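PDB 4MEA: predicted protein from Acinetobacter sp. RUH2624, which hydrolyses epoxides as a secreted Cif-type enzyme of the alpha/beta hydrolase fold and acts as a virulence factor. Local coordinates for the interface of chains A and B. Coordinates in Å, arbitrary orientation; residue numbers count along the deposited sequence, not the author numbering. Chains: chain A/B, Predicted protein.

Contacts 1 and 2 are neighbouring patches of one two-fold symmetric interface, the centres of their C-alpha atoms about 12 Å apart. They share A:Trp181, which packs against B:Tyr185 in contact 1 and B:Phe188 in contact 2. Both draw on helices 181-185, 191-198 and 200-211. Contact 1 stacks A:Tyr185 on B:Tyr185; contact 2 lies where B:Phe188 enters chain A. A:Phe188 on B:Trp181 and A:Ile191 on B:Phe203, in contact 1, are twins of pairs in contact 2 with the chains exchanged. That this deposited dimer is also the biological one is plausible, but the structure alone does not show it.

Contact 1: the interface of chains A and B. Residues chain A 181, 184-185, 188, 191, 195; chain B 181, 185, 203.
A:Tyr185 and B:Tyr185 stack across the two-fold, their phenol rings 15° from parallel with centroids 4.3 Å apart. The overlap is offset: CE1 of each ring lies over the other near its rim. CG of A:Tyr185 stands anti to the backbone N (chi1 176°), and its twin does the same, which carries both rings out from helix 181-185 to meet face to face.

The indoles pack around this pair. B:Trp181 lays one face over the A:Gly184 to A:Tyr185 backbone, CB coming 3.7 Å from A:Gly184 CA, where no side chain intervenes. Its far rim, CZ3, touches A:Tyr185 CD1, while CZ2 stands over the centre of the A:Phe188 ring, 3.5 Å from CG. A:Trp181 repeats the CZ3 contact on B:Tyr185, 3.7 Å from CD1. At the margin, A:Ile191 CG2 meets B:Phe203 CD1, and the A:Gln195 amide runs nearly parallel to that phenyl ring, NE2 3.6 Å from CD1.

Polar contacts converge on the A:Gln195 carbonyl oxygen. The A:Tyr185 hydroxyl donates to it within the carbonyl plane, on a lone pair, with OH to OE1 2.8 Å. By the two-fold, B:Tyr185 bonds the matching glutamine of its own chain, and its one proton would have to be shared or alternate between two oxygens, since B:Tyr185 OH also lies within hydrogen-bonding distance of A:Gln195 OE1, at 2.9 Å.

Contact 2: the interface of chains A and B. Residues chain A 181, 203, 206-207, 210-211; chain B 188-189, 191.
Both faces of the B:Phe188 ring are covered by chain A: A:Tyr206 CE2 stands over the centre of one, and A:Trp181 CZ2 over the centre of the other. A:Tyr206 meets the phenyl group edge-on, the planes 90° apart and the centroids 4.8 Å apart, with CD2 3.5 Å from B:Phe188 CZ. Seen from the tyrosine, B:Phe188 CD1 lies at the ring's edge, in its plane, while A:Thr210 OG1 sits above one face toward the rim. On the indole side, A:Trp181 CZ2 comes 3.5 Å from B:Phe188 CD2.

The outer rim of the phenyl ring reaches chain A too. CZ touches A:Phe207 CA, and CE1 lies 3.6 Å from the A:Tyr211 hydroxyl oxygen OH. A chi1 of -174° swings the B:Phe188 ring away from its own backbone N, out of its loop and into this pocket between helices 181-185 and 200-211.

Beside it, B:Ile191 divides its branches. CG1 packs 3.7 Å from A:Tyr206 CD2, while CG2 turns to A:Phe203 CD1. The A:Tyr206 hydroxyl reaches past them to the backbone of B:Gly189, its OH 3.2 Å from N; the N-H is turned away from it, so this is at most a weak polar contact and not a hydrogen bond.

Within chain A, A:Thr210 OG1 donates to A:Tyr206 O at 2.9 Å, from above the carbonyl plane. This bond helps fix the threonine side chain while OG1 also sits over the rim of the tyrosine ring.

The site is an aromatic socket that takes up a phenylalanine from the partner subunit, burying 101 Å² of B:Phe188, and with its twin it probably helps hold the two hydrolase subunits together.

Contact 1: the interface of chains A and B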
loop_
_atom_site.group_PDB
_atom_site.type_symbol
_atom_site.label_atom_id
_atom_site.label_comp_id
_atom_site.label_asym_id
_atom_site.label_seq_id
_atom_site.Cartn_x
_atom_site.Cartn_y
_atom_site.Cartn_z
ATOM N N TRP A 181 2.708 -3.496 2.054
ATOM C CA TRP A 181 1.876 -2.433 1.467
ATOM C C TRP A 181 0.425 -2.852 1.243
ATOM O O TRP A 181 -0.502 -2.086 1.542
ATOM C CB TRP A 181 2.495 -1.804 0.196
ATOM C CG TRP A 181 2.175 -2.494 -1.122
ATOM C CD1 TRP A 181 2.981 -3.367 -1.811
ATOM C CD2 TRP A 181 0.979 -2.347 -1.915
ATOM N NE1 TRP A 181 2.351 -3.790 -2.964
ATOM C CE2 TRP A 181 1.127 -3.175 -3.055
ATOM C CE3 TRP A 181 -0.203 -1.604 -1.768
ATOM C CZ2 TRP A 181 0.138 -3.285 -4.033
ATOM C CZ3 TRP A 181 -1.184 -1.714 -2.745
ATOM C CH2 TRP A 181 -1.006 -2.548 -3.866
ATOM N N GLY A 184 -2.053 -2.669 4.145
ATOM C CA GLY A 184 -2.566 -1.329 4.384
ATOM C C GLY A 184 -3.604 -0.897 3.363
ATOM O O GLY A 184 -4.693 -0.438 3.719
ATOM N N TYR A 185 -3.266 -1.020 2.083
ATOM C CA TYR A 185 -4.188 -0.617 1.018
ATOM C C TYR A 185 -5.527 -1.352 1.133
ATOM O O TYR A 185 -6.592 -0.737 1.018
ATOM C CB TYR A 185 -3.551 -0.854 -0.358
ATOM C CG TYR A 185 -4.455 -0.567 -1.555
ATOM C CD1 TYR A 185 -5.066 0.679 -1.722
ATOM C CD2 TYR A 185 -4.658 -1.527 -2.529
ATOM C CE1 TYR A 185 -5.869 0.944 -2.832
ATOM C CE2 TYR A 185 -5.462 -1.274 -3.643
ATOM C CZ TYR A 185 -6.067 -0.044 -3.783
ATOM O OH TYR A 185 -6.851 0.209 -4.889
ATOM N N PHE A 188 -7.780 0.077 3.919
ATOM C CA PHE A 188 -7.883 1.539 3.880
ATOM C C PHE A 188 -9.299 1.902 3.449
ATOM O O PHE A 188 -9.573 2.027 2.264
ATOM C CB PHE A 188 -6.842 2.071 2.880
ATOM C CG PHE A 188 -6.648 3.578 2.883
ATOM C CD1 PHE A 188 -6.099 4.225 3.974
ATOM C CD2 PHE A 188 -6.945 4.329 1.746
ATOM C CE1 PHE A 188 -5.885 5.599 3.958
ATOM C CE2 PHE A 188 -6.728 5.697 1.718
ATOM C CZ PHE A 188 -6.197 6.335 2.832
ATOM N N ILE A 191 -11.739 1.920 -0.175
ATOM C CA ILE A 191 -11.067 2.447 -1.358
ATOM C C ILE A 191 -10.589 1.354 -2.320
ATOM O O ILE A 191 -10.776 1.463 -3.535
ATOM C CB ILE A 191 -9.884 3.378 -0.959
ATOM C CG1 ILE A 191 -10.388 4.520 -0.065
ATOM C CG2 ILE A 191 -9.196 3.937 -2.201
ATOM C CD1 ILE A 191 -11.428 5.405 -0.717
ATOM N N GLN A 195 -11.986 1.122 -6.028
ATOM C CA GLN A 195 -11.056 1.336 -7.134
ATOM C C GLN A 195 -10.913 0.080 -7.986
ATOM O O GLN A 195 -10.908 0.146 -9.218
ATOM C CB GLN A 195 -9.690 1.786 -6.625
ATOM C CG GLN A 195 -9.685 3.212 -6.082
ATOM C CD GLN A 195 -8.295 3.704 -5.766
ATOM O OE1 GLN A 195 -7.463 2.962 -5.255
ATOM N NE2 GLN A 195 -8.032 4.959 -6.082
ATOM N N TRP B 181 2.254 2.029 3.970
ATOM C CA TRP B 181 1.510 1.408 2.862
ATOM C C TRP B 181 1.502 2.244 1.592
ATOM O O TRP B 181 1.681 1.693 0.518
ATOM C CB TRP B 181 0.084 0.939 3.244
ATOM C CG TRP B 181 -0.974 2.017 3.219
ATOM C CD1 TRP B 181 -1.434 2.738 4.286
ATOM C CD2 TRP B 181 -1.697 2.496 2.074
ATOM N NE1 TRP B 181 -2.391 3.635 3.878
ATOM C CE2 TRP B 181 -2.571 3.511 2.525
ATOM C CE3 TRP B 181 -1.698 2.158 0.714
ATOM C CZ2 TRP B 181 -3.428 4.194 1.670
ATOM C CZ3 TRP B 181 -2.551 2.840 -0.138
ATOM C CH2 TRP B 181 -3.402 3.853 0.344
ATOM N N TYR B 185 1.982 1.354 -2.448
ATOM C CA TYR B 185 0.926 1.504 -3.463
ATOM C C TYR B 185 1.342 2.485 -4.555
ATOM O O TYR B 185 1.111 2.241 -5.744
ATOM C CB TYR B 185 -0.375 1.969 -2.804
ATOM C CG TYR B 185 -1.532 2.248 -3.748
ATOM C CD1 TYR B 185 -1.939 1.305 -4.682
ATOM C CD2 TYR B 185 -2.244 3.443 -3.667
ATOM C CE1 TYR B 185 -3.020 1.550 -5.526
ATOM C CE2 TYR B 185 -3.311 3.705 -4.505
ATOM C CZ TYR B 185 -3.699 2.749 -5.436
ATOM O OH TYR B 185 -4.767 2.992 -6.281
ATOM N N PHE B 203 -10.527 9.063 -4.334
ATOM C CA PHE B 203 -9.292 8.750 -3.616
ATOM C C PHE B 203 -8.828 9.905 -2.724
ATOM O O PHE B 203 -8.618 9.728 -1.521
ATOM C CB PHE B 203 -8.154 8.300 -4.550
ATOM C CG PHE B 203 -6.875 7.987 -3.810
ATOM C CD1 PHE B 203 -6.644 6.714 -3.306
ATOM C CD2 PHE B 203 -5.928 8.978 -3.580
ATOM C CE1 PHE B 203 -5.474 6.426 -2.594
ATOM C CE2 PHE B 203 -4.764 8.696 -2.869
ATOM C CZ PHE B 203 -4.538 7.418 -2.378
#

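Contact 2: the interface of chains A and B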
loop_
_atom_site.group_PDB
_atom_site.type_symbol
_atom_site.label_atom_id
_atom_site.label_comp_id
_atom_site.label_asym_id
_atom_site.label_seq_id
_atom_site.Cartn_x
_atom_site.Cartn_y
_atom_site.Cartn_z
ATOM N N TRP A 181 2.708 -3.496 2.054
ATOM C CA TRP A 181 1.876 -2.433 1.467
ATOM C C TRP A 181 0.425 -2.852 1.243
ATOM O O TRP A 181 -0.502 -2.086 1.542
ATOM C CB TRP A 181 2.495 -1.804 0.196
ATOM C CG TRP A 181 2.175 -2.494 -1.122
ATOM C CD1 TRP A 181 2.981 -3.367 -1.811
ATOM C CD2 TRP A 181 0.979 -2.347 -1.915
ATOM N NE1 TRP A 181 2.351 -3.790 -2.964
ATOM C CE2 TRP A 181 1.127 -3.175 -3.055
ATOM C CE3 TRP A 181 -0.203 -1.604 -1.768
ATOM C CZ2 TRP A 181 0.138 -3.285 -4.033
ATOM C CZ3 TRP A 181 -1.184 -1.714 -2.745
ATOM C CH2 TRP A 181 -1.006 -2.548 -3.866
ATOM N N PHE A 203 -6.184 -4.249 -12.212
ATOM C CA PHE A 203 -5.502 -4.467 -10.936
ATOM C C PHE A 203 -4.942 -5.878 -10.779
ATOM O O PHE A 203 -3.764 -6.051 -10.462
ATOM C CB PHE A 203 -6.388 -4.149 -9.720
ATOM C CG PHE A 203 -5.675 -4.372 -8.398
ATOM C CD1 PHE A 203 -4.871 -3.379 -7.858
ATOM C CD2 PHE A 203 -5.764 -5.593 -7.732
ATOM C CE1 PHE A 203 -4.189 -3.580 -6.671
ATOM C CE2 PHE A 203 -5.088 -5.800 -6.535
ATOM C CZ PHE A 203 -4.300 -4.791 -6.003
ATOM N N TYR A 206 -1.978 -7.168 -13.101
ATOM C CA TYR A 206 -0.686 -6.669 -12.634
ATOM C C TYR A 206 -0.294 -7.329 -11.305
ATOM O O TYR A 206 0.821 -7.832 -11.150
ATOM C CB TYR A 206 -0.696 -5.135 -12.512
ATOM C CG TYR A 206 0.679 -4.582 -12.228
ATOM C CD1 TYR A 206 1.570 -4.327 -13.264
ATOM C CD2 TYR A 206 1.097 -4.353 -10.920
ATOM C CE1 TYR A 206 2.839 -3.847 -13.007
ATOM C CE2 TYR A 206 2.357 -3.873 -10.653
ATOM C CZ TYR A 206 3.226 -3.624 -11.700
ATOM O OH TYR A 206 4.488 -3.144 -11.424
ATOM N N PHE A 207 -1.222 -7.342 -10.354
ATOM C CA PHE A 207 -0.991 -7.960 -9.047
ATOM C C PHE A 207 -0.576 -9.439 -9.159
ATOM O O PHE A 207 0.439 -9.856 -8.591
ATOM C CB PHE A 207 -2.264 -7.839 -8.195
ATOM C CG PHE A 207 -2.120 -8.364 -6.792
ATOM C CD1 PHE A 207 -1.788 -7.513 -5.748
ATOM C CD2 PHE A 207 -2.350 -9.705 -6.513
ATOM C CE1 PHE A 207 -1.667 -7.998 -4.445
ATOM C CE2 PHE A 207 -2.239 -10.203 -5.223
ATOM C CZ PHE A 207 -1.894 -9.348 -4.182
ATOM N N THR A 210 2.834 -9.890 -10.886
ATOM C CA THR A 210 3.896 -9.409 -9.997
ATOM C C THR A 210 4.372 -10.483 -9.029
ATOM O O THR A 210 5.567 -10.657 -8.807
ATOM C CB THR A 210 3.429 -8.172 -9.174
ATOM O OG1 THR A 210 3.333 -7.041 -10.044
ATOM C CG2 THR A 210 4.431 -7.840 -8.067
ATOM N N TYR A 211 3.423 -11.203 -8.450
ATOM C CA TYR A 211 3.818 -12.169 -7.440
ATOM C C TYR A 211 4.103 -13.545 -8.038
ATOM O O TYR A 211 4.549 -14.448 -7.330
ATOM C CB TYR A 211 2.825 -12.174 -6.277
ATOM C CG TYR A 211 2.646 -10.775 -5.727
ATOM C CD1 TYR A 211 3.662 -10.152 -5.011
ATOM C CD2 TYR A 211 1.485 -10.061 -5.962
ATOM C CE1 TYR A 211 3.511 -8.861 -4.525
ATOM C CE2 TYR A 211 1.326 -8.772 -5.484
ATOM C CZ TYR A 211 2.337 -8.182 -4.770
ATOM O OH TYR A 211 2.162 -6.909 -4.296
ATOM N N PHE B 188 3.825 0.957 -7.129
ATOM C CA PHE B 188 3.385 -0.351 -7.622
ATOM C C PHE B 188 2.974 -0.217 -9.090
ATOM O O PHE B 188 1.814 0.039 -9.384
ATOM C CB PHE B 188 2.197 -0.796 -6.760
ATOM C CG PHE B 188 1.690 -2.190 -7.038
ATOM C CD1 PHE B 188 2.491 -3.304 -6.820
ATOM C CD2 PHE B 188 0.371 -2.388 -7.448
ATOM C CE1 PHE B 188 1.997 -4.591 -7.037
ATOM C CE2 PHE B 188 -0.123 -3.670 -7.665
ATOM C CZ PHE B 188 0.695 -4.770 -7.453
ATOM N N GLY B 189 3.936 -0.346 -10.002
ATOM C CA GLY B 189 3.666 -0.149 -11.422
ATOM C C GLY B 189 3.047 1.213 -11.676
ATOM O O GLY B 189 3.349 2.187 -10.969
ATOM N N ILE B 191 -0.224 1.444 -11.404
ATOM C CA ILE B 191 -1.564 1.140 -10.880
ATOM C C ILE B 191 -2.262 2.300 -10.145
ATOM O O ILE B 191 -3.444 2.578 -10.396
ATOM C CB ILE B 191 -1.559 -0.145 -10.011
ATOM C CG1 ILE B 191 -1.111 -1.345 -10.854
ATOM C CG2 ILE B 191 -2.934 -0.401 -9.387
ATOM C CD1 ILE B 191 -1.827 -1.464 -12.213
#